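Local coordinates for protein ornithine carbamoyltransferase, mitochondrial (Coccidioides immitis, PDB 3SDS) that catalyses the transfer of the carbamoyl group of carbamoyl phosphate to L-ornithine, giving L-citrulline and phosphate on the pathway to L-arginine, at residues L32-F37 and A208-V213; G62-K67 and G86-M91; G66-M71 and G92-F97; G195-V200 and Y223-H228; D260-D265 and E300-M305. One frame throughout, in Å; residues are numbered along the deposited sequence.

Interaction 1 of 5, residues L32-F37 and A208-V213; sequences LTPTEF and ATKMGV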
# COMPACT_ATOMS: atom_id res chain seq x y z
N LEU A 32 -19.32 -16.66 -19.27
CA LEU A 32 -20.00 -17.45 -18.23
C LEU A 32 -21.27 -18.06 -18.77
O LEU A 32 -22.01 -17.41 -19.50
CB LEU A 32 -20.36 -16.59 -17.02
CG LEU A 32 -19.22 -15.93 -16.25
CD1 LEU A 32 -19.69 -14.99 -15.09
CD2 LEU A 32 -18.35 -17.01 -15.72
N THR A 33 -21.53 -19.31 -18.40
CA THR A 33 -22.81 -19.93 -18.73
C THR A 33 -23.86 -19.27 -17.85
O THR A 33 -23.51 -18.65 -16.85
CB THR A 33 -22.84 -21.45 -18.44
OG1 THR A 33 -22.52 -21.68 -17.06
CG2 THR A 33 -21.85 -22.22 -19.35
N PRO A 34 -25.15 -19.42 -18.20
CA PRO A 34 -26.18 -18.93 -17.27
C PRO A 34 -26.10 -19.57 -15.87
O PRO A 34 -26.26 -18.85 -14.89
CB PRO A 34 -27.49 -19.28 -17.97
CG PRO A 34 -27.13 -19.46 -19.40
CD PRO A 34 -25.74 -20.00 -19.42
N THR A 35 -25.82 -20.88 -15.77
CA THR A 35 -25.64 -21.52 -14.46
C THR A 35 -24.48 -20.92 -13.64
O THR A 35 -24.65 -20.58 -12.47
CB THR A 35 -25.41 -23.03 -14.60
OG1 THR A 35 -26.55 -23.63 -15.25
CG2 THR A 35 -25.20 -23.70 -13.23
N GLU A 36 -23.31 -20.80 -14.25
CA GLU A 36 -22.14 -20.23 -13.60
C GLU A 36 -22.41 -18.82 -13.08
O GLU A 36 -21.85 -18.43 -12.04
CB GLU A 36 -20.94 -20.20 -14.57
CG GLU A 36 -20.21 -21.52 -14.80
CD GLU A 36 -19.21 -21.45 -15.97
OE1 GLU A 36 -19.34 -20.50 -16.80
OE2 GLU A 36 -18.32 -22.35 -16.07
N PHE A 37 -23.24 -18.04 -13.78
CA PHE A 37 -23.51 -16.66 -13.38
C PHE A 37 -24.46 -16.60 -12.19
O PHE A 37 -24.26 -15.80 -11.26
CB PHE A 37 -24.04 -15.82 -14.55
CG PHE A 37 -24.25 -14.37 -14.21
CD1 PHE A 37 -23.19 -13.47 -14.25
CD2 PHE A 37 -25.50 -13.90 -13.81
CE1 PHE A 37 -23.38 -12.12 -13.92
CE2 PHE A 37 -25.69 -12.55 -13.48
CZ PHE A 37 -24.64 -11.67 -13.54
N ALA A 208 -28.51 -9.89 -18.17
CA ALA A 208 -29.97 -9.89 -18.27
C ALA A 208 -30.55 -10.90 -19.30
O ALA A 208 -31.57 -11.56 -19.03
CB ALA A 208 -30.47 -8.49 -18.55
N THR A 209 -29.90 -11.00 -20.46
CA THR A 209 -30.30 -11.95 -21.49
C THR A 209 -30.24 -13.39 -20.96
O THR A 209 -31.20 -14.13 -21.09
CB THR A 209 -29.43 -11.83 -22.74
OG1 THR A 209 -29.63 -10.54 -23.33
CG2 THR A 209 -29.81 -12.86 -23.75
N LYS A 210 -29.12 -13.76 -20.34
CA LYS A 210 -28.97 -15.10 -19.74
C LYS A 210 -30.01 -15.39 -18.64
O LYS A 210 -30.38 -16.56 -18.42
CB LYS A 210 -27.56 -15.29 -19.19
CG LYS A 210 -26.43 -15.23 -20.23
CD LYS A 210 -25.06 -15.38 -19.57
CE LYS A 210 -23.92 -15.14 -20.56
NZ LYS A 210 -23.61 -16.32 -21.41
N MET A 211 -30.47 -14.34 -17.96
CA MET A 211 -31.39 -14.48 -16.83
C MET A 211 -32.86 -14.31 -17.20
O MET A 211 -33.72 -14.29 -16.31
CB MET A 211 -31.01 -13.50 -15.73
CG MET A 211 -29.60 -13.69 -15.14
SD MET A 211 -29.40 -15.19 -14.15
CE MET A 211 -28.80 -16.34 -15.40
N GLY A 212 -33.16 -14.20 -18.49
CA GLY A 212 -34.54 -14.03 -18.95
C GLY A 212 -35.14 -12.69 -18.57
O GLY A 212 -36.36 -12.57 -18.44
N VAL A 213 -34.29 -11.67 -18.41
CA VAL A 213 -34.74 -10.30 -18.08
C VAL A 213 -34.74 -9.37 -19.31
O VAL A 213 -33.73 -9.29 -20.02
CB VAL A 213 -33.86 -9.69 -16.97
CG1 VAL A 213 -34.44 -8.37 -16.48
CG2 VAL A 213 -33.72 -10.67 -15.82

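Interaction 2 of 5, residues G62-K67 and G86-M91; sequences GALSGK and GAVVKM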
# COMPACT_ATOMS: atom_id res chain seq x y z
N GLY A 62 -8.58 -18.18 5.66
CA GLY A 62 -7.22 -18.44 5.23
C GLY A 62 -7.10 -19.04 3.83
O GLY A 62 -6.07 -19.59 3.49
N ALA A 63 -8.13 -18.94 3.01
CA ALA A 63 -8.07 -19.50 1.66
C ALA A 63 -6.94 -18.91 0.81
O ALA A 63 -6.41 -19.58 -0.08
CB ALA A 63 -9.40 -19.32 0.96
N LEU A 64 -6.56 -17.65 1.07
CA LEU A 64 -5.51 -16.98 0.29
C LEU A 64 -4.27 -16.61 1.11
O LEU A 64 -3.51 -15.72 0.70
CB LEU A 64 -6.05 -15.71 -0.38
CG LEU A 64 -6.92 -15.79 -1.64
CD1 LEU A 64 -7.05 -14.41 -2.19
CD2 LEU A 64 -6.32 -16.72 -2.67
N SER A 65 -4.05 -17.26 2.25
CA SER A 65 -2.96 -16.82 3.11
C SER A 65 -1.58 -17.21 2.56
O SER A 65 -1.41 -18.26 1.96
CB SER A 65 -3.16 -17.34 4.52
OG SER A 65 -2.99 -18.74 4.52
N GLY A 66 -0.59 -16.34 2.77
CA GLY A 66 0.70 -16.48 2.12
C GLY A 66 0.71 -15.91 0.70
O GLY A 66 1.79 -15.78 0.10
N LYS A 67 -0.46 -15.53 0.17
CA LYS A 67 -0.59 -15.18 -1.24
C LYS A 67 -0.84 -13.72 -1.57
O LYS A 67 -1.54 -13.01 -0.83
CB LYS A 67 -1.63 -16.06 -1.92
CG LYS A 67 -1.36 -17.51 -1.67
CD LYS A 67 -2.03 -18.45 -2.64
CE LYS A 67 -1.51 -19.85 -2.37
NZ LYS A 67 -2.48 -20.84 -2.81
N GLY A 86 -10.58 -4.93 0.23
CA GLY A 86 -11.37 -5.55 1.31
C GLY A 86 -11.68 -7.03 1.09
O GLY A 86 -11.66 -7.82 2.04
N ALA A 87 -11.95 -7.40 -0.16
CA ALA A 87 -12.27 -8.78 -0.52
C ALA A 87 -11.11 -9.73 -0.35
O ALA A 87 -11.25 -10.82 0.22
CB ALA A 87 -12.78 -8.83 -1.93
N VAL A 88 -9.95 -9.33 -0.86
CA VAL A 88 -8.73 -10.12 -0.68
C VAL A 88 -8.46 -10.36 0.81
O VAL A 88 -8.20 -11.50 1.22
CB VAL A 88 -7.54 -9.43 -1.36
CG1 VAL A 88 -6.24 -10.21 -1.15
CG2 VAL A 88 -7.82 -9.23 -2.85
N VAL A 89 -8.56 -9.31 1.63
CA VAL A 89 -8.22 -9.41 3.06
C VAL A 89 -9.16 -10.35 3.87
O VAL A 89 -8.69 -11.09 4.73
CB VAL A 89 -8.10 -8.01 3.73
CG1 VAL A 89 -8.03 -8.12 5.27
CG2 VAL A 89 -6.90 -7.27 3.17
N LYS A 90 -10.46 -10.34 3.59
CA LYS A 90 -11.38 -11.33 4.19
C LYS A 90 -10.88 -12.76 4.00
O LYS A 90 -11.02 -13.60 4.93
CB LYS A 90 -12.81 -11.20 3.66
CG LYS A 90 -13.65 -10.12 4.35
CD LYS A 90 -14.29 -10.65 5.62
CE LYS A 90 -14.40 -9.59 6.76
NZ LYS A 90 -14.73 -8.19 6.33
N MET A 91 -10.27 -13.04 2.84
CA MET A 91 -9.66 -14.36 2.58
C MET A 91 -8.23 -14.55 3.14
O MET A 91 -7.59 -15.60 2.93
CB MET A 91 -9.74 -14.74 1.11
CG MET A 91 -11.11 -15.26 0.74
SD MET A 91 -11.42 -15.45 -1.04
CE MET A 91 -11.88 -13.76 -1.39
O HOH W 1 -9.73 -15.30 6.41

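Interaction 3 of 5, residues G66-M71 and G92-F97; sequences GKTVAM and GGHPMF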
# COMPACT_ATOMS: atom_id res chain seq x y z
N GLY A 66 -0.59 -16.34 2.77
CA GLY A 66 0.70 -16.48 2.12
C GLY A 66 0.71 -15.91 0.70
O GLY A 66 1.79 -15.78 0.10
N LYS A 67 -0.46 -15.53 0.17
CA LYS A 67 -0.59 -15.18 -1.24
C LYS A 67 -0.84 -13.72 -1.57
O LYS A 67 -1.54 -13.01 -0.83
CB LYS A 67 -1.63 -16.06 -1.92
CG LYS A 67 -1.36 -17.51 -1.67
CD LYS A 67 -2.03 -18.45 -2.64
CE LYS A 67 -1.51 -19.85 -2.37
NZ LYS A 67 -2.48 -20.84 -2.81
N THR A 68 -0.26 -13.27 -2.68
CA THR A 68 -0.39 -11.88 -3.15
C THR A 68 -1.30 -11.78 -4.37
O THR A 68 -1.20 -12.61 -5.30
CB THR A 68 0.97 -11.32 -3.53
OG1 THR A 68 1.87 -11.50 -2.43
CG2 THR A 68 0.88 -9.84 -3.89
N VAL A 69 -2.17 -10.78 -4.37
CA VAL A 69 -2.94 -10.43 -5.57
C VAL A 69 -2.46 -9.07 -6.08
O VAL A 69 -2.46 -8.08 -5.33
CB VAL A 69 -4.45 -10.40 -5.26
CG1 VAL A 69 -5.26 -9.87 -6.46
CG2 VAL A 69 -4.94 -11.76 -4.84
N ALA A 70 -2.04 -9.00 -7.34
CA ALA A 70 -1.61 -7.70 -7.90
C ALA A 70 -2.76 -6.91 -8.53
O ALA A 70 -3.52 -7.44 -9.35
CB ALA A 70 -0.48 -7.89 -8.90
N MET A 71 -2.89 -5.65 -8.13
CA MET A 71 -3.87 -4.74 -8.75
C MET A 71 -3.15 -3.76 -9.68
O MET A 71 -2.35 -2.93 -9.23
CB MET A 71 -4.64 -3.94 -7.69
CG MET A 71 -5.29 -4.78 -6.58
SD MET A 71 -6.13 -3.77 -5.32
CE MET A 71 -4.77 -3.02 -4.43
N GLY A 92 -7.74 -13.55 3.87
CA GLY A 92 -6.45 -13.64 4.51
C GLY A 92 -5.27 -13.45 3.58
O GLY A 92 -4.14 -13.76 3.97
N GLY A 93 -5.50 -12.92 2.38
CA GLY A 93 -4.41 -12.67 1.43
C GLY A 93 -3.88 -11.24 1.49
O GLY A 93 -4.40 -10.42 2.27
N HIS A 94 -2.86 -10.94 0.67
CA HIS A 94 -2.33 -9.57 0.52
C HIS A 94 -2.54 -8.90 -0.86
O HIS A 94 -2.10 -9.41 -1.89
CB HIS A 94 -0.85 -9.52 0.91
CG HIS A 94 -0.23 -8.16 0.73
ND1 HIS A 94 -0.41 -7.13 1.63
CD2 HIS A 94 0.58 -7.67 -0.24
CE1 HIS A 94 0.25 -6.06 1.21
NE2 HIS A 94 0.86 -6.37 0.08
N PRO A 95 -3.23 -7.75 -0.88
CA PRO A 95 -3.45 -6.92 -2.07
C PRO A 95 -2.33 -5.90 -2.38
O PRO A 95 -1.97 -5.11 -1.51
CB PRO A 95 -4.75 -6.19 -1.74
CG PRO A 95 -4.77 -6.11 -0.26
CD PRO A 95 -4.10 -7.34 0.24
N MET A 96 -1.80 -5.92 -3.60
CA MET A 96 -0.65 -5.07 -3.95
C MET A 96 -1.04 -4.03 -4.99
O MET A 96 -1.46 -4.37 -6.11
CB MET A 96 0.53 -5.94 -4.41
CG MET A 96 1.68 -5.19 -5.03
SD MET A 96 3.09 -6.27 -5.42
CE MET A 96 2.51 -7.22 -6.83
N PHE A 97 -0.93 -2.75 -4.62
CA PHE A 97 -1.39 -1.66 -5.48
C PHE A 97 -0.29 -1.15 -6.38
O PHE A 97 0.75 -0.72 -5.92
CB PHE A 97 -1.96 -0.52 -4.64
CG PHE A 97 -2.32 0.70 -5.45
CD1 PHE A 97 -3.29 0.63 -6.45
CD2 PHE A 97 -1.71 1.92 -5.20
CE1 PHE A 97 -3.64 1.77 -7.22
CE2 PHE A 97 -2.06 3.07 -5.96
CZ PHE A 97 -3.03 2.99 -6.96

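Interaction 4 of 5, residues G195-V200 and Y223-H228; sequences GDANNV and YEIPSH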
# COMPACT_ATOMS: atom_id res chain seq x y z
N GLY A 195 -29.50 6.96 -21.24
CA GLY A 195 -28.21 7.66 -21.28
C GLY A 195 -27.24 7.16 -22.34
O GLY A 195 -27.66 6.69 -23.39
N ASP A 196 -25.94 7.25 -22.07
CA ASP A 196 -24.94 6.79 -23.02
C ASP A 196 -24.73 5.26 -22.98
O ASP A 196 -24.90 4.63 -21.93
CB ASP A 196 -23.60 7.52 -22.81
CG ASP A 196 -22.55 7.20 -23.91
OD1 ASP A 196 -22.92 6.96 -25.10
OD2 ASP A 196 -21.34 7.20 -23.58
N ALA A 197 -24.38 4.69 -24.14
CA ALA A 197 -24.09 3.26 -24.26
C ALA A 197 -22.63 3.02 -23.91
O ALA A 197 -21.74 3.41 -24.65
CB ALA A 197 -24.36 2.80 -25.69
N ASN A 198 -22.38 2.37 -22.78
CA ASN A 198 -20.99 2.16 -22.39
C ASN A 198 -20.71 0.77 -21.83
O ASN A 198 -21.62 -0.08 -21.75
CB ASN A 198 -20.52 3.26 -21.43
CG ASN A 198 -21.28 3.28 -20.10
OD1 ASN A 198 -21.80 2.26 -19.64
ND2 ASN A 198 -21.31 4.45 -19.47
N ASN A 199 -19.45 0.57 -21.44
CA ASN A 199 -18.97 -0.68 -20.85
C ASN A 199 -19.92 -1.36 -19.86
O ASN A 199 -20.18 -2.56 -19.99
CB ASN A 199 -17.54 -0.54 -20.27
CG ASN A 199 -17.39 0.61 -19.24
OD1 ASN A 199 -18.37 1.21 -18.77
ND2 ASN A 199 -16.15 0.89 -18.89
N VAL A 200 -20.45 -0.59 -18.90
CA VAL A 200 -21.33 -1.13 -17.87
C VAL A 200 -22.62 -1.72 -18.46
O VAL A 200 -22.96 -2.88 -18.20
CB VAL A 200 -21.65 -0.09 -16.78
CG1 VAL A 200 -22.91 -0.49 -16.00
CG2 VAL A 200 -20.41 0.12 -15.83
N TYR A 223 -24.79 7.62 -30.31
CA TYR A 223 -24.31 7.07 -29.03
C TYR A 223 -24.92 5.69 -28.73
O TYR A 223 -25.15 5.33 -27.57
CB TYR A 223 -24.58 8.09 -27.91
CG TYR A 223 -23.86 9.39 -28.15
CD1 TYR A 223 -24.50 10.44 -28.79
CD2 TYR A 223 -22.52 9.54 -27.79
CE1 TYR A 223 -23.82 11.62 -29.06
CE2 TYR A 223 -21.84 10.71 -28.04
CZ TYR A 223 -22.48 11.75 -28.67
OH TYR A 223 -21.80 12.90 -28.92
N GLU A 224 -25.13 4.93 -29.79
CA GLU A 224 -25.77 3.63 -29.74
C GLU A 224 -24.82 2.50 -29.36
O GLU A 224 -23.60 2.64 -29.38
CB GLU A 224 -26.38 3.33 -31.11
CG GLU A 224 -27.38 4.37 -31.59
CD GLU A 224 -26.78 5.45 -32.50
OE1 GLU A 224 -25.54 5.59 -32.54
OE2 GLU A 224 -27.57 6.16 -33.17
N ILE A 225 -25.40 1.36 -28.99
CA ILE A 225 -24.62 0.15 -28.75
C ILE A 225 -23.88 -0.21 -30.03
O ILE A 225 -24.49 -0.29 -31.10
CB ILE A 225 -25.55 -1.03 -28.35
CG1 ILE A 225 -26.38 -0.67 -27.11
CG2 ILE A 225 -24.73 -2.30 -28.14
CD1 ILE A 225 -27.35 -1.74 -26.69
N PRO A 226 -22.55 -0.40 -29.93
CA PRO A 226 -21.75 -0.91 -31.06
C PRO A 226 -22.23 -2.29 -31.51
O PRO A 226 -22.54 -3.15 -30.68
CB PRO A 226 -20.34 -1.03 -30.46
CG PRO A 226 -20.32 -0.04 -29.36
CD PRO A 226 -21.71 0.00 -28.80
N SER A 227 -22.26 -2.52 -32.82
CA SER A 227 -22.84 -3.76 -33.36
C SER A 227 -22.06 -5.04 -33.00
O SER A 227 -22.64 -6.13 -33.00
CB SER A 227 -23.09 -3.65 -34.85
OG SER A 227 -21.92 -3.29 -35.53
N HIS A 228 -20.78 -4.92 -32.68
CA HIS A 228 -20.07 -6.04 -32.09
C HIS A 228 -20.72 -6.46 -30.75
O HIS A 228 -20.76 -7.65 -30.42
CB HIS A 228 -18.57 -5.76 -31.90
CG HIS A 228 -17.85 -6.88 -31.20
ND1 HIS A 228 -17.66 -8.12 -31.77
CD2 HIS A 228 -17.31 -6.96 -29.96
CE1 HIS A 228 -17.03 -8.91 -30.92
NE2 HIS A 228 -16.80 -8.23 -29.81

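Interaction 5 of 5, residues D260-D265 and E300-M305; sequences DVIVTD and ENWKFM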
# COMPACT_ATOMS: atom_id res chain seq x y z
N ASP A 260 -39.33 -1.99 -14.52
CA ASP A 260 -39.29 -2.32 -13.09
C ASP A 260 -38.17 -1.55 -12.43
O ASP A 260 -38.26 -1.18 -11.24
CB ASP A 260 -39.11 -3.82 -12.88
CG ASP A 260 -40.30 -4.62 -13.34
OD1 ASP A 260 -41.39 -4.51 -12.71
OD2 ASP A 260 -40.15 -5.34 -14.36
N VAL A 261 -37.12 -1.29 -13.21
CA VAL A 261 -35.93 -0.59 -12.75
C VAL A 261 -35.52 0.43 -13.79
O VAL A 261 -35.63 0.16 -14.99
CB VAL A 261 -34.75 -1.57 -12.56
CG1 VAL A 261 -33.48 -0.82 -12.15
CG2 VAL A 261 -35.11 -2.65 -11.56
N ILE A 262 -35.06 1.60 -13.34
CA ILE A 262 -34.44 2.56 -14.25
C ILE A 262 -32.96 2.81 -13.90
O ILE A 262 -32.62 3.10 -12.75
CB ILE A 262 -35.25 3.88 -14.37
CG1 ILE A 262 -36.65 3.58 -14.92
CG2 ILE A 262 -34.54 4.86 -15.29
CD1 ILE A 262 -37.64 4.76 -14.83
N VAL A 263 -32.09 2.68 -14.91
CA VAL A 263 -30.65 2.85 -14.74
C VAL A 263 -30.09 3.97 -15.63
O VAL A 263 -30.48 4.12 -16.78
CB VAL A 263 -29.85 1.56 -15.09
CG1 VAL A 263 -28.59 1.51 -14.29
CG2 VAL A 263 -30.64 0.34 -14.83
N THR A 264 -29.15 4.73 -15.07
CA THR A 264 -28.32 5.62 -15.85
C THR A 264 -26.83 5.56 -15.42
O THR A 264 -26.44 4.74 -14.60
CB THR A 264 -28.89 7.07 -15.85
OG1 THR A 264 -28.22 7.87 -16.85
CG2 THR A 264 -28.77 7.74 -14.46
N ASP A 265 -26.01 6.45 -16.00
CA ASP A 265 -24.57 6.51 -15.78
C ASP A 265 -24.07 7.89 -16.18
O ASP A 265 -24.66 8.55 -17.05
CB ASP A 265 -23.88 5.46 -16.66
CG ASP A 265 -22.41 5.24 -16.29
OD1 ASP A 265 -21.86 6.01 -15.46
OD2 ASP A 265 -21.80 4.28 -16.84
N GLU A 300 -45.60 1.59 -10.86
CA GLU A 300 -45.83 2.41 -9.69
C GLU A 300 -44.62 2.39 -8.74
O GLU A 300 -44.22 3.43 -8.20
CB GLU A 300 -47.13 1.97 -9.00
CG GLU A 300 -47.59 2.86 -7.83
CD GLU A 300 -47.78 4.33 -8.22
OE1 GLU A 300 -48.13 4.62 -9.40
OE2 GLU A 300 -47.59 5.21 -7.34
N ASN A 301 -44.02 1.22 -8.55
CA ASN A 301 -42.91 1.09 -7.59
C ASN A 301 -41.53 0.91 -8.23
O ASN A 301 -40.71 0.15 -7.73
CB ASN A 301 -43.19 -0.04 -6.58
CG ASN A 301 -43.30 -1.41 -7.25
OD1 ASN A 301 -43.87 -1.56 -8.33
ND2 ASN A 301 -42.74 -2.42 -6.59
N TRP A 302 -41.27 1.63 -9.32
CA TRP A 302 -39.99 1.51 -10.02
C TRP A 302 -38.82 1.94 -9.13
O TRP A 302 -38.95 2.85 -8.30
CB TRP A 302 -39.99 2.30 -11.34
CG TRP A 302 -40.11 3.79 -11.16
CD1 TRP A 302 -41.26 4.50 -11.00
CD2 TRP A 302 -39.04 4.74 -11.12
NE1 TRP A 302 -40.98 5.83 -10.86
CE2 TRP A 302 -39.62 6.01 -10.93
CE3 TRP A 302 -37.64 4.64 -11.22
CZ2 TRP A 302 -38.87 7.19 -10.84
CZ3 TRP A 302 -36.88 5.81 -11.14
CH2 TRP A 302 -37.50 7.07 -10.95
N LYS A 303 -37.68 1.28 -9.31
CA LYS A 303 -36.50 1.50 -8.47
C LYS A 303 -35.38 2.12 -9.30
O LYS A 303 -35.34 1.96 -10.51
CB LYS A 303 -36.04 0.16 -7.87
CG LYS A 303 -37.08 -0.61 -7.04
CD LYS A 303 -37.28 0.06 -5.69
CE LYS A 303 -37.80 -0.90 -4.63
NZ LYS A 303 -39.27 -0.75 -4.36
N PHE A 304 -34.44 2.80 -8.64
CA PHE A 304 -33.37 3.48 -9.35
C PHE A 304 -31.97 2.93 -9.04
O PHE A 304 -31.66 2.60 -7.88
CB PHE A 304 -33.43 4.99 -9.06
CG PHE A 304 -32.31 5.76 -9.68
CD1 PHE A 304 -32.29 6.02 -11.05
CD2 PHE A 304 -31.25 6.23 -8.90
CE1 PHE A 304 -31.25 6.73 -11.64
CE2 PHE A 304 -30.20 6.94 -9.48
CZ PHE A 304 -30.20 7.18 -10.85
N MET A 305 -31.14 2.86 -10.09
CA MET A 305 -29.76 2.34 -10.03
C MET A 305 -28.77 3.16 -10.88
O MET A 305 -29.07 3.56 -12.01
CB MET A 305 -29.74 0.87 -10.47
CG MET A 305 -30.40 -0.08 -9.48
SD MET A 305 -30.41 -1.81 -10.01
CE MET A 305 -28.65 -2.15 -9.96
O HOH W 2 -42.31 -3.83 -10.02

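Interaction 1 of 5, residues L32-F37 and A208-V213
Lys210 and Leu32 make the polar part of this contact. The Lys210 chain runs extended as far as CE and then bends at its last torsion (chi4 -81°), which sets NZ 2.7 Å from the backbone Leu32 O. The ammonium approaches nearly along the C=O axis, with an angle of 170° at the oxygen, and it is the one hydrogen bond that passes between the two segments. A second set of polar bonds fixes the chain just after that carbonyl. Thr33 and Glu36 form a capping box at the start of helix 34-51: Glu36 N donates to Thr33 OG1 and Thr33 N to Glu36 OE1, while Glu36 OE2 has a salt bridge with Arg24. The apolar contacts lie beside these. Pro34 packs its ring across the root of the Lys210 side chain, CB to CB 4.2 Å, the two crossing at about a right angle. Met211, whose chain bends at chi2 and chi3, curls back so that CE lies 3.6 Å from Pro34 O and 4.1 Å from Pro34 CB. Its sulfur meets the Phe37 ring at the edge, SD to CD2 4.1 Å, a Met-aromatic contact near the ring plane. Helix 199-210 ends here in a Schellman motif with Gly212, of positive phi, as its C-prime residue, and Phe163 of helix 156-169 packs against Met211. Helix 34-51 of the carbamoyl-phosphate-binding domain thus meets the ornithine-binding domain through one directional bond from a charged donor, beside non-directional packing of Pro34, Phe37 and Met211.

Interaction 2 of 5, residues G62-K67 and G86-M91
Met91 and Leu64 meet with no aromatic ring between them; the flat group is the Met91 carbonyl. Leu64 N donates to Met91 O at 3.0 Å, tilted 22° from the carbonyl plane and with an N-H...O angle of 158°. Around the same oxygen gather Gly62 C at 3.6 Å and Leu64 CB at 3.7 Å. Ala63 N is also near, but its angle is too poor for a hydrogen bond. Two overlapping beta turns give the 62-67 segment its curl, a type I turn from Gly62 to Ser65 and a type II turn from Leu64 to Lys67, and the first presents Leu64 N to the helix end. The contact ties the turns that lead into strand 68-73 to the C-terminal end of helix 78-90, the helix of a beta-alpha-beta unit in the carbamoyl-phosphate-binding domain. Apolar side chains flank the bond. Leu64 CG lies anti to its own carbonyl carbon (chi1 -77°) and sits 4.1 Å from Met91 CB, the two side chains crossing at a slant, while Leu64 CD1 reaches Val88 CG1 at 4.4 Å. Ala63 CB stands 4.4 Å from Met91 CG. Val347 of helix 327-347 also packs against Leu64. Lys90 and Val89 face the second subunit, with Gly66 and His94 of that subunit against them. A water also links the segments, accepting from Gly62 N at 3.2 Å and donating to Lys90 O at 2.6 Å.

Interaction 3 of 5, residues G66-M71 and G92-F97
Met96 CG stands anti to the backbone N (chi1 169°) and its chain bends only at chi3, bringing CE to 3.7 Å from Ala70 CB. Met71 likewise bends at chi3 (-72°), but on the other face, where CE comes to 3.8 Å from Phe97 CB and also meets Pro95 CB, its side chain crossing that of Phe97 at about a right angle. These two parallel strands are the neighbouring strands of a beta-alpha-beta unit, with helix 78-90 connecting 68-73 to 94-98 in the carbamoyl-phosphate-binding domain. The backbone bonds follow a regular parallel register: His94 N to Lys67 O, Val69 N to His94 O, Met96 N to Val69 O and Met71 N to Met96 O. Thr68, Ala70, His94 and Met96 point to one face, and Val69, Met71, Pro95 and Phe97 to the other, which helix 78-90 covers through Glu85 and Val88 on Pro95. Strand 94-98 is the outermost strand within the chain and borders the trimer interface: His94 NE2 is hydrogen-bonded to Glu85 OE2 of the third subunit. Thr68 CG2 lies at the edge of the His94 ring, near its plane, and 4.0 Å from Met96 CB.

Interaction 4 of 5, residues G195-V200 and Y223-H228
Ala197 and Tyr223 carry the close-packed part of this contact. The CB of Ala197 points toward the 223-228 loop and meets backbone atoms there, with Tyr223 O at 3.2 Å and both Glu224 C and Ile225 N at 3.7 Å. Ile225 adds an aliphatic neighbour, its CG1 lying 4.3 Å from Ala197 CB. Asp196 sits beside it: its CG is anti to the backbone N (chi1 -172°), and OD1 comes to 3.5 Å from Tyr223 CB and near CD2, the carboxylate and phenol planes standing 82° apart. The solvent side is loose by contrast: Glu224 is exposed and points away, its OE2 hydrogen-bonded to Gly222 N. Around the contact, Phe283 meets the Tyr223 ring and Arg279 lies near Asp196. Both segments are loops leading into helices, 199-210 and 227-237, in the Rossmann-like ornithine-binding domain. The first loop leaves strand 190-194 and carries Asn199, which probably binds L-ornithine. Asn198 is the N-cap of helix 199-210, its OD1 accepting a weak bond from Val200 N, which Asn199 OD1 shares. No hydrogen bond crosses between the segments, where the contact is van der Waals packing; the Asp196 carboxylate thus gains none from 223-228, and its OD2 has a long, weak ion pair with Arg279.

Interaction 5 of 5, residues D260-D265 and E300-M305
Ile262 lies over the ring of Trp302, which just precedes strand 303-306 of this parallel pair. Trp302 CG takes the crowded position between backbone N and carbonyl carbon (chi1 65°), and Ile262 CD1 sits over one face of the six-membered ring, 3.6 Å from CE3, a CH-pi contact displaced toward the rim. On the Ile262 face stands Phe304, CG anti to its backbone N (chi1 177°). Thr264 CG2 meets that ring at the edge, near its plane, 3.9 Å from CE1, while Ile262 O lies oblique to the Phe304 ring, 3.4 Å from CD1. The opposite face carries Val261, Val263, Lys303 and Met305. Met305 SD lies 3.9 Å from Val261 CG1 as the two side chains pass at a slant, and Met305 CB rests 4.0 Å from Val263 CG1. Backbone bonds keep the register, from Lys303 N to Asp260 O through Ile262 N to Lys303 O and Met305 N to Ile262 O, ending with Thr264 N on Met305 O. A water donates to both Asp260 OD1 and Asn301 OD1. Strand 261-264 leads to Asp265, which probably binds L-ornithine. In the Rossmann-like parallel sheet, strand 303-306 is outermost within the chain, while 261-264 bonds on its other flank to strand 190-194. Helix 156-169 covers Met305 through Asp162 and Ile166, and helix 317-320 packs on Trp302 and Phe304 with Val319.

Along the chain, interactions 2 and 3 lie inside the loop closed by interaction 1, which crosses with interaction 4; interaction 5 comes last. Interactions 2 and 3, centres 8 Å apart, share Gly66 and Lys67 and build the beta-alpha-beta unit of the carbamoyl-phosphate-binding domain, at the trimer interface. Interactions 4 and 5, centres 19 Å apart, belong to the ornithine-binding domain and touch where Asn198 ND2 meets Asp265 OD2 at 2.7 Å; Asp265 probably binds L-ornithine, as does Asn199. Interaction 1, about 28 to 30 Å centre to centre from interactions 2 and 3, shares helix 199-210 with interaction 4 and joins the domain at the trimer interface to the one with the probable ornithine site.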